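Local coordinates for putative pachytene checkpoint protein 2 (PDB 4XGU) that binds and hydrolyses ATP as an AAA+ protein-remodelling ATPase and probably plays a key part in chromosome recombination during meiosis, at residues Tyr328-Ser333 with Arg385-Leu390; Asp352-Asp357 with Ile403-Cys408. All coordinates share one frame; numbering follows the deposited sequence.

Contact 1. Residues Tyr328-Ser333 with Arg385-Leu390; sequences YSMLKS and RAISML. With ADP (adenosine-5'-diphosphate), chain H.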
ATOM      1  N   TYR B 328      33.109  34.724  -4.727  1.00 75.00           N
ATOM      2  CA  TYR B 328      33.813  35.970  -5.009  1.00 77.45           C
ATOM      3  C   TYR B 328      33.784  36.275  -6.502  1.00 78.13           C
ATOM      4  O   TYR B 328      33.535  37.410  -6.911  1.00 81.22           O
ATOM      5  CB  TYR B 328      35.265  35.903  -4.513  1.00 78.17           C
ATOM      6  CG  TYR B 328      36.129  37.053  -4.987  1.00 80.11           C
ATOM      7  CD1 TYR B 328      36.782  36.999  -6.213  1.00 72.13           C
ATOM      8  CD2 TYR B 328      36.295  38.192  -4.207  1.00 82.04           C
ATOM      9  CE1 TYR B 328      37.561  38.049  -6.655  1.00 73.45           C
ATOM     10  CE2 TYR B 328      37.081  39.245  -4.639  1.00 85.15           C
ATOM     11  CZ  TYR B 328      37.709  39.168  -5.864  1.00 82.48           C
ATOM     12  OH  TYR B 328      38.489  40.212  -6.300  1.00 88.01           O
ATOM     13  N   SER B 329      34.053  35.250  -7.303  1.00 78.03           N
ATOM     14  CA  SER B 329      34.114  35.389  -8.752  1.00 78.83           C
ATOM     15  C   SER B 329      32.801  35.913  -9.319  1.00 76.72           C
ATOM     16  O   SER B 329      32.793  36.738 -10.231  1.00 80.39           O
ATOM     17  CB  SER B 329      34.464  34.047  -9.397  1.00 89.43           C
ATOM     18  OG  SER B 329      35.638  33.497  -8.826  1.00100.10           O
ATOM     19  N   MET B 330      31.691  35.432  -8.771  1.00 73.51           N
ATOM     20  CA  MET B 330      30.375  35.885  -9.199  1.00 68.64           C
ATOM     21  C   MET B 330      30.131  37.330  -8.787  1.00 72.61           C
ATOM     22  O   MET B 330      29.643  38.138  -9.578  1.00 72.76           O
ATOM     23  CB  MET B 330      29.285  34.988  -8.618  1.00 67.33           C
ATOM     24  CG  MET B 330      29.408  33.532  -9.013  1.00 65.61           C
ATOM     25  SD  MET B 330      28.130  32.536  -8.236  1.00 80.32           S
ATOM     26  CE  MET B 330      28.535  30.912  -8.869  1.00 98.71           C
ATOM     27  N   LEU B 331      30.474  37.648  -7.543  1.00 72.37           N
ATOM     28  CA  LEU B 331      30.299  38.996  -7.020  1.00 69.60           C
ATOM     29  C   LEU B 331      31.141  39.999  -7.796  1.00 77.61           C
ATOM     30  O   LEU B 331      30.683  41.101  -8.096  1.00 85.11           O
ATOM     31  CB  LEU B 331      30.657  39.045  -5.535  1.00 69.78           C
ATOM     32  CG  LEU B 331      29.765  38.224  -4.604  1.00 67.97           C
ATOM     33  CD1 LEU B 331      30.177  38.428  -3.156  1.00 72.53           C
ATOM     34  CD2 LEU B 331      28.308  38.594  -4.805  1.00 64.65           C
ATOM     35  N   LYS B 332      32.370  39.612  -8.121  1.00 77.70           N
ATOM     36  CA  LYS B 332      33.263  40.472  -8.890  1.00 73.99           C
ATOM     37  C   LYS B 332      32.709  40.696 -10.292  1.00 73.71           C
ATOM     38  O   LYS B 332      32.750  41.806 -10.814  1.00 82.44           O
ATOM     39  CB  LYS B 332      34.668  39.868  -8.962  1.00 77.34           C
ATOM     40  CG  LYS B 332      35.702  40.763  -9.632  1.00 83.46           C
ATOM     41  CD  LYS B 332      36.153  40.195 -10.971  1.00 88.34           C
ATOM     42  CE  LYS B 332      37.162  41.113 -11.648  1.00 94.70           C
ATOM     43  NZ  LYS B 332      37.629  40.564 -12.952  1.00101.24           N
ATOM     44  N   SER B 333      32.179  39.633 -10.890  1.00 76.83           N
ATOM     45  CA  SER B 333      31.600  39.708 -12.227  1.00 77.69           C
ATOM     46  C   SER B 333      30.365  40.600 -12.252  1.00 70.39           C
ATOM     47  O   SER B 333      30.106  41.282 -13.240  1.00 72.95           O
ATOM     48  CB  SER B 333      31.243  38.313 -12.734  1.00 86.57           C
ATOM     49  OG  SER B 333      32.368  37.456 -12.682  1.00101.47           O
ATOM     50  N   ARG B 385      22.150  31.120  -8.113  1.00 74.96           N
ATOM     51  CA  ARG B 385      21.064  31.945  -8.626  1.00 75.11           C
ATOM     52  C   ARG B 385      20.843  33.146  -7.723  1.00 66.76           C
ATOM     53  O   ARG B 385      20.659  34.260  -8.203  1.00 75.46           O
ATOM     54  CB  ARG B 385      19.772  31.135  -8.753  1.00 78.43           C
ATOM     55  CG  ARG B 385      18.636  31.894  -9.422  1.00 81.34           C
ATOM     56  CD  ARG B 385      17.375  31.046  -9.510  1.00 89.44           C
ATOM     57  NE  ARG B 385      16.358  31.666 -10.356  1.00100.62           N
ATOM     58  CZ  ARG B 385      15.424  32.503  -9.914  1.00111.64           C
ATOM     59  NH1 ARG B 385      15.372  32.825  -8.629  1.00113.42           N
ATOM     60  NH2 ARG B 385      14.543  33.020 -10.759  1.00115.47           N
ATOM     61  N   ALA B 386      20.880  32.914  -6.413  1.00 66.43           N
ATOM     62  CA  ALA B 386      20.669  33.971  -5.427  1.00 65.81           C
ATOM     63  C   ALA B 386      21.723  35.069  -5.540  1.00 65.75           C
ATOM     64  O   ALA B 386      21.422  36.248  -5.352  1.00 70.16           O
ATOM     65  CB  ALA B 386      20.659  33.387  -4.018  1.00 63.31           C
ATOM     66  N   ILE B 387      22.955  34.677  -5.847  1.00 66.08           N
ATOM     67  CA  ILE B 387      24.043  35.636  -6.021  1.00 64.29           C
ATOM     68  C   ILE B 387      23.807  36.488  -7.265  1.00 63.93           C
ATOM     69  O   ILE B 387      24.139  37.673  -7.291  1.00 69.86           O
ATOM     70  CB  ILE B 387      25.404  34.926  -6.124  1.00 70.16           C
ATOM     71  CG1 ILE B 387      25.711  34.187  -4.822  1.00 74.85           C
ATOM     72  CG2 ILE B 387      26.512  35.917  -6.424  1.00 69.38           C
ATOM     73  CD1 ILE B 387      26.956  33.335  -4.889  1.00 80.09           C
ATOM     74  N   SER B 388      23.217  35.878  -8.289  1.00 63.71           N
ATOM     75  CA  SER B 388      22.853  36.599  -9.503  1.00 68.61           C
ATOM     76  C   SER B 388      21.713  37.574  -9.241  1.00 76.50           C
ATOM     77  O   SER B 388      21.569  38.574  -9.944  1.00 81.38           O
ATOM     78  CB  SER B 388      22.457  35.622 -10.610  1.00 70.02           C
ATOM     79  OG  SER B 388      23.553  34.813 -10.987  1.00 75.32           O
ATOM     80  N   MET B 389      20.903  37.268  -8.230  1.00 76.20           N
ATOM     81  CA  MET B 389      19.767  38.107  -7.857  1.00 71.12           C
ATOM     82  C   MET B 389      20.209  39.318  -7.042  1.00 67.12           C
ATOM     83  O   MET B 389      19.535  40.341  -7.030  1.00 71.65           O
ATOM     84  CB  MET B 389      18.738  37.302  -7.054  1.00 77.87           C
ATOM     85  CG  MET B 389      18.201  36.045  -7.732  1.00 80.27           C
ATOM     86  SD  MET B 389      16.656  36.268  -8.637  1.00105.37           S
ATOM     87  CE  MET B 389      17.256  36.912 -10.192  1.00 75.91           C
ATOM     88  N   LEU B 390      21.338  39.191  -6.354  1.00 64.95           N
ATOM     89  CA  LEU B 390      21.805  40.225  -5.428  1.00 65.25           C
ATOM     90  C   LEU B 390      21.962  41.648  -5.991  1.00 68.02           C
ATOM     91  O   LEU B 390      21.564  42.604  -5.325  1.00 77.89           O
ATOM     92  CB  LEU B 390      23.135  39.794  -4.804  1.00 69.83           C
ATOM     93  CG  LEU B 390      23.039  38.845  -3.611  1.00 67.01           C
ATOM     94  CD1 LEU B 390      24.419  38.589  -3.036  1.00 67.05           C
ATOM     95  CD2 LEU B 390      22.107  39.412  -2.549  1.00 66.60           C
TER
HETATM   96  PB  ADP H 501      19.334  24.931 -12.122  1.00 65.44           P
HETATM   97  O1B ADP H 501      20.344  24.524 -11.079  1.00 63.91           O
HETATM   98  O2B ADP H 501      19.485  24.199 -13.433  1.00 74.04           O
HETATM   99  O3B ADP H 501      17.909  25.003 -11.616  1.00 69.42           O
HETATM  100  PA  ADP H 501      19.534  27.099 -13.924  1.00110.17           P
HETATM  101  O1A ADP H 501      20.536  26.461 -14.855  1.00111.19           O
HETATM  102  O2A ADP H 501      18.060  27.067 -14.256  1.00115.32           O
HETATM  103  O3A ADP H 501      19.734  26.461 -12.454  1.00 96.73           O
HETATM  104  O5' ADP H 501      19.962  28.641 -13.759  1.00 91.38           O
HETATM  105  C5' ADP H 501      20.243  29.213 -12.486  1.00 92.55           C
HETATM  106  C4' ADP H 501      20.580  30.686 -12.677  1.00 96.58           C
HETATM  107  O4' ADP H 501      21.493  31.103 -11.659  1.00 97.37           O
HETATM  108  C3' ADP H 501      21.247  30.936 -14.019  1.00103.57           C
HETATM  109  O3' ADP H 501      20.366  31.662 -14.881  1.00110.63           O
HETATM  110  C2' ADP H 501      22.487  31.753 -13.719  1.00101.32           C
HETATM  111  O2' ADP H 501      22.282  33.110 -14.125  1.00100.19           O
HETATM  112  C1' ADP H 501      22.674  31.689 -12.212  1.00 98.12           C
HETATM  113  N9  ADP H 501      23.810  30.783 -11.907  1.00 92.49           N
HETATM  114  C8  ADP H 501      23.705  29.599 -11.275  1.00 84.45           C
HETATM  115  N7  ADP H 501      24.915  28.997 -11.140  1.00 79.89           N
HETATM  116  C5  ADP H 501      25.827  29.810 -11.698  1.00 83.05           C
HETATM  117  C6  ADP H 501      27.292  29.777 -11.898  1.00 83.11           C
HETATM  118  N6  ADP H 501      28.027  28.729 -11.459  1.00 86.38           N
HETATM  119  N1  ADP H 501      27.865  30.826 -12.527  1.00 85.46           N
HETATM  120  C2  ADP H 501      27.136  31.872 -12.965  1.00 88.50           C
HETATM  121  N3  ADP H 501      25.802  31.969 -12.819  1.00 89.78           N
HETATM  122  C4  ADP H 501      25.099  30.988 -12.201  1.00 89.99           C
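Ile387 meets Met330 and Leu331 with its two methyl-bearing branches: CD1 lies 3.6 Å from Met330 SD, while CG2 touches Leu331 CD2 at 3.6 Å and Met330 CB at 3.7 Å. Ile387 crosses both side chains at about a right angle. Leu390 adds a looser contact, its CD1 4.3 Å from Leu331 CD2. The thioether of Met330 is shared with the nucleotide. Its chain runs extended through SD to CE (chi3 -180°), and CE lies over the C6-N6 bond of the adenine, 3.4 Å from N6 of ADP; Ile387 flanks the sulfur of this methionine. These helices, 324-340 and 384-397, belong to the AAA+ lid; the axes of the two segments approach to 9.7 Å, with 26° between their N-to-C directions. The second helix also presents its first turn to the sugar: Arg385 CA comes within 3.2 Å of ADP O4', with CB and CG near the same atom, and Ser388 OG packs against C1'. The Gly-Arg at the start of this helix is consistent with the sensor 2 motif of AAA+ proteins. Farther out, Leu331 rests on Leu372 and Ile375 of helix 367-378, and Leu390 on Ala415 and Val416 of helix 405-420. Pro322 packs on Met330, and Arg385 and Ser388 also touch Asp311 and Asn170 of a neighbouring subunit.

Contact 2. Residues Asp352-Asp357 with Ile403-Cys408; sequences DYWPQD and ITLPNC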
ATOM      1  N   ASP B 352      43.802  49.170 -11.164  1.00130.70           N
ATOM      2  CA  ASP B 352      44.679  48.282 -10.406  1.00132.88           C
ATOM      3  C   ASP B 352      44.151  48.071  -8.990  1.00129.38           C
ATOM      4  O   ASP B 352      44.266  46.983  -8.420  1.00128.20           O
ATOM      5  CB  ASP B 352      46.106  48.840 -10.354  1.00141.80           C
ATOM      6  CG  ASP B 352      46.779  48.849 -11.710  1.00147.95           C
ATOM      7  OD1 ASP B 352      46.334  48.092 -12.600  1.00144.89           O
ATOM      8  OD2 ASP B 352      47.755  49.611 -11.885  1.00155.29           O
ATOM      9  N   TYR B 353      43.567  49.126  -8.435  1.00128.82           N
ATOM     10  CA  TYR B 353      43.054  49.112  -7.072  1.00128.55           C
ATOM     11  C   TYR B 353      41.670  48.444  -7.020  1.00115.92           C
ATOM     12  O   TYR B 353      41.270  47.897  -5.991  1.00105.20           O
ATOM     13  CB  TYR B 353      43.004  50.544  -6.531  1.00138.46           C
ATOM     14  CG  TYR B 353      43.055  50.691  -5.022  1.00143.59           C
ATOM     15  CD1 TYR B 353      42.903  49.596  -4.180  1.00142.48           C
ATOM     16  CD2 TYR B 353      43.251  51.938  -4.440  1.00146.11           C
ATOM     17  CE1 TYR B 353      42.944  49.738  -2.805  1.00141.11           C
ATOM     18  CE2 TYR B 353      43.297  52.090  -3.069  1.00145.41           C
ATOM     19  CZ  TYR B 353      43.143  50.988  -2.256  1.00142.39           C
ATOM     20  OH  TYR B 353      43.188  51.137  -0.889  1.00141.37           O
ATOM     21  N   TRP B 354      40.951  48.490  -8.141  1.00112.45           N
ATOM     22  CA  TRP B 354      39.693  47.756  -8.289  1.00104.23           C
ATOM     23  C   TRP B 354      39.918  46.267  -8.028  1.00 99.92           C
ATOM     24  O   TRP B 354      41.011  45.753  -8.279  1.00109.28           O
ATOM     25  CB  TRP B 354      39.105  47.959  -9.693  1.00104.74           C
ATOM     26  CG  TRP B 354      38.251  49.195  -9.859  1.00107.62           C
ATOM     27  CD1 TRP B 354      38.620  50.487  -9.622  1.00114.22           C
ATOM     28  CD2 TRP B 354      36.901  49.238 -10.329  1.00105.58           C
ATOM     29  NE1 TRP B 354      37.575  51.336  -9.901  1.00114.51           N
ATOM     30  CE2 TRP B 354      36.507  50.600 -10.340  1.00109.36           C
ATOM     31  CE3 TRP B 354      35.975  48.276 -10.735  1.00103.18           C
ATOM     32  CZ2 TRP B 354      35.236  51.006 -10.737  1.00107.82           C
ATOM     33  CZ3 TRP B 354      34.715  48.680 -11.132  1.00103.56           C
ATOM     34  CH2 TRP B 354      34.356  50.035 -11.130  1.00105.39           C
ATOM     35  N   PRO B 355      38.889  45.569  -7.517  1.00 87.88           N
ATOM     36  CA  PRO B 355      39.004  44.129  -7.262  1.00 88.96           C
ATOM     37  C   PRO B 355      39.357  43.343  -8.521  1.00 94.80           C
ATOM     38  O   PRO B 355      38.729  43.520  -9.567  1.00 94.62           O
ATOM     39  CB  PRO B 355      37.611  43.744  -6.745  1.00 85.57           C
ATOM     40  CG  PRO B 355      36.715  44.870  -7.155  1.00 83.01           C
ATOM     41  CD  PRO B 355      37.572  46.089  -7.115  1.00 84.75           C
ATOM     42  N   GLN B 356      40.367  42.488  -8.409  1.00 99.86           N
ATOM     43  CA  GLN B 356      40.867  41.719  -9.540  1.00104.89           C
ATOM     44  C   GLN B 356      40.536  40.243  -9.370  1.00108.98           C
ATOM     45  O   GLN B 356      39.912  39.850  -8.385  1.00108.50           O
ATOM     46  CB  GLN B 356      42.380  41.901  -9.681  1.00108.23           C
ATOM     47  CG  GLN B 356      42.846  43.338  -9.545  1.00111.88           C
ATOM     48  CD  GLN B 356      42.508  44.177 -10.759  1.00116.64           C
ATOM     49  OE1 GLN B 356      42.508  43.683 -11.888  1.00119.60           O
ATOM     50  NE2 GLN B 356      42.216  45.454 -10.535  1.00116.20           N
ATOM     51  N   ASP B 357      40.959  39.428 -10.330  1.00111.28           N
ATOM     52  CA  ASP B 357      40.796  37.983 -10.224  1.00108.72           C
ATOM     53  C   ASP B 357      41.679  37.440  -9.106  1.00106.60           C
ATOM     54  O   ASP B 357      42.868  37.747  -9.034  1.00110.15           O
ATOM     55  CB  ASP B 357      41.125  37.298 -11.550  1.00113.43           C
ATOM     56  CG  ASP B 357      40.155  37.674 -12.654  1.00119.05           C
ATOM     57  OD1 ASP B 357      39.035  38.129 -12.334  1.00113.70           O
ATOM     58  OD2 ASP B 357      40.510  37.510 -13.841  1.00126.65           O
ATOM     59  N   ILE B 403      26.530  54.303  -7.886  1.00 91.84           N
ATOM     60  CA  ILE B 403      27.153  53.855  -6.648  1.00 92.21           C
ATOM     61  C   ILE B 403      28.676  53.948  -6.695  1.00 96.28           C
ATOM     62  O   ILE B 403      29.306  53.504  -7.655  1.00 99.18           O
ATOM     63  CB  ILE B 403      26.756  52.404  -6.324  1.00 89.32           C
ATOM     64  CG1 ILE B 403      25.247  52.218  -6.477  1.00 91.74           C
ATOM     65  CG2 ILE B 403      27.199  52.030  -4.921  1.00 87.08           C
ATOM     66  CD1 ILE B 403      24.772  50.823  -6.150  1.00 92.87           C
ATOM     67  N   THR B 404      29.262  54.530  -5.652  1.00 95.87           N
ATOM     68  CA  THR B 404      30.712  54.548  -5.509  1.00 98.25           C
ATOM     69  C   THR B 404      31.190  53.153  -5.121  1.00102.94           C
ATOM     70  O   THR B 404      30.437  52.377  -4.532  1.00106.40           O
ATOM     71  CB  THR B 404      31.174  55.569  -4.449  1.00 93.83           C
ATOM     72  OG1 THR B 404      30.980  55.026  -3.137  1.00 93.15           O
ATOM     73  CG2 THR B 404      30.391  56.869  -4.582  1.00 88.84           C
ATOM     74  N   LEU B 405      32.434  52.829  -5.456  1.00104.38           N
ATOM     75  CA  LEU B 405      32.982  51.508  -5.153  1.00104.91           C
ATOM     76  C   LEU B 405      33.035  51.199  -3.645  1.00106.95           C
ATOM     77  O   LEU B 405      32.685  50.086  -3.244  1.00106.11           O
ATOM     78  CB  LEU B 405      34.376  51.354  -5.774  1.00106.32           C
ATOM     79  CG  LEU B 405      34.893  49.924  -5.958  1.00108.62           C
ATOM     80  CD1 LEU B 405      35.802  49.855  -7.159  1.00112.35           C
ATOM     81  CD2 LEU B 405      35.637  49.429  -4.730  1.00111.68           C
ATOM     82  N   PRO B 406      33.480  52.161  -2.807  1.00108.96           N
ATOM     83  CA  PRO B 406      33.458  51.854  -1.371  1.00104.66           C
ATOM     84  C   PRO B 406      32.051  51.598  -0.832  1.00 96.95           C
ATOM     85  O   PRO B 406      31.863  50.693  -0.020  1.00 95.38           O
ATOM     86  CB  PRO B 406      34.057  53.111  -0.734  1.00111.16           C
ATOM     87  CG  PRO B 406      34.914  53.693  -1.796  1.00117.24           C
ATOM     88  CD  PRO B 406      34.168  53.440  -3.069  1.00115.52           C
ATOM     89  N   ASN B 407      31.079  52.386  -1.281  1.00 93.71           N
ATOM     90  CA  ASN B 407      29.697  52.188  -0.863  1.00 96.21           C
ATOM     91  C   ASN B 407      29.112  50.904  -1.441  1.00 92.69           C
ATOM     92  O   ASN B 407      28.302  50.235  -0.798  1.00 93.51           O
ATOM     93  CB  ASN B 407      28.835  53.385  -1.268  1.00103.49           C
ATOM     94  CG  ASN B 407      28.322  54.159  -0.072  1.00112.10           C
ATOM     95  OD1 ASN B 407      28.146  53.601   1.012  1.00112.22           O
ATOM     96  ND2 ASN B 407      28.077  55.451  -0.261  1.00118.49           N
ATOM     97  N   CYS B 408      29.533  50.570  -2.657  1.00 88.64           N
ATOM     98  CA  CYS B 408      29.081  49.358  -3.331  1.00 79.75           C
ATOM     99  C   CYS B 408      29.379  48.110  -2.508  1.00 81.62           C
ATOM    100  O   CYS B 408      28.544  47.215  -2.392  1.00 82.36           O
ATOM    101  CB  CYS B 408      29.736  49.243  -4.705  1.00 76.72           C
ATOM    102  SG  CYS B 408      29.569  47.619  -5.459  1.00 87.78           S
TER
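Trp354 O accepts a short but bent hydrogen bond from Gln356 NE2 at 2.6 Å (N-H...O 132°), with the donor standing above the carbonyl plane. The same amide nitrogen reaches weakly toward Asp352 O at 3.3 Å and toward Thr351 O, so the Gln356 side chain folds back on its own loop and ties together the turn from which the indole projects. Leu405 comes to that indole through a single methyl. Its CD1 sits over one face, 3.4 Å from the centroid of the five-membered ring and only 13° off the ring normal, a CH-pi contact whose closest carbon is Trp354 CE2 at 3.3 Å. Leu405 CB already points toward the loop, and with CG anti to the backbone N (chi1 -160°) the chain extends far enough for CD1 to reach the ring. Pro355 CD meets the same methyl end-on, more loosely, at 4.2 Å. Helix 405-420 starts here: Thr404 is its N-cap, OG1 accepting from Asn407 N at 3.2 Å. Trp354 also packs on Met336 and Ala339 of helix 324-340, so the loop 352-357 bridges two helices of the lid. An alanine in place of the tryptophan is likely to leave the Leu405 methyl without the flat surface it rests on, opening a gap between loop and helix start. No hydrogen bond crosses between the two segments, so their direct contact rests on largely dispersive packing of the Leu405 methyl on the indole face and on Pro355, with the Asp346 OD2 bond to Leu405 N holding the helix start nearby.

Contacts 1 and 2 both lie in the C-terminal lid of the AAA+ module, their centres about 15 Å apart. Their segments alternate along the chain: 328-333, 352-357, 385-390, then 403-408, so in sequence the loop of contact 2 comes between the two helices of contact 1. Helices 384-397 and 405-420 follow each other directly. The contacts also touch through helix 324-340: Tyr328 OH probably hydrogen-bonds Gln356 O at 2.5 Å, and Lys332 NZ forms a salt bridge with Asp357 OD1 at 2.9 Å. Contact 1 faces the bound ADP, whereas contact 2 lies away from it, farther from the chain's centre, so helix 324-340 takes part in both, with Met330 at the ADP and Tyr328 and Lys332 bonded to the 352-357 loop.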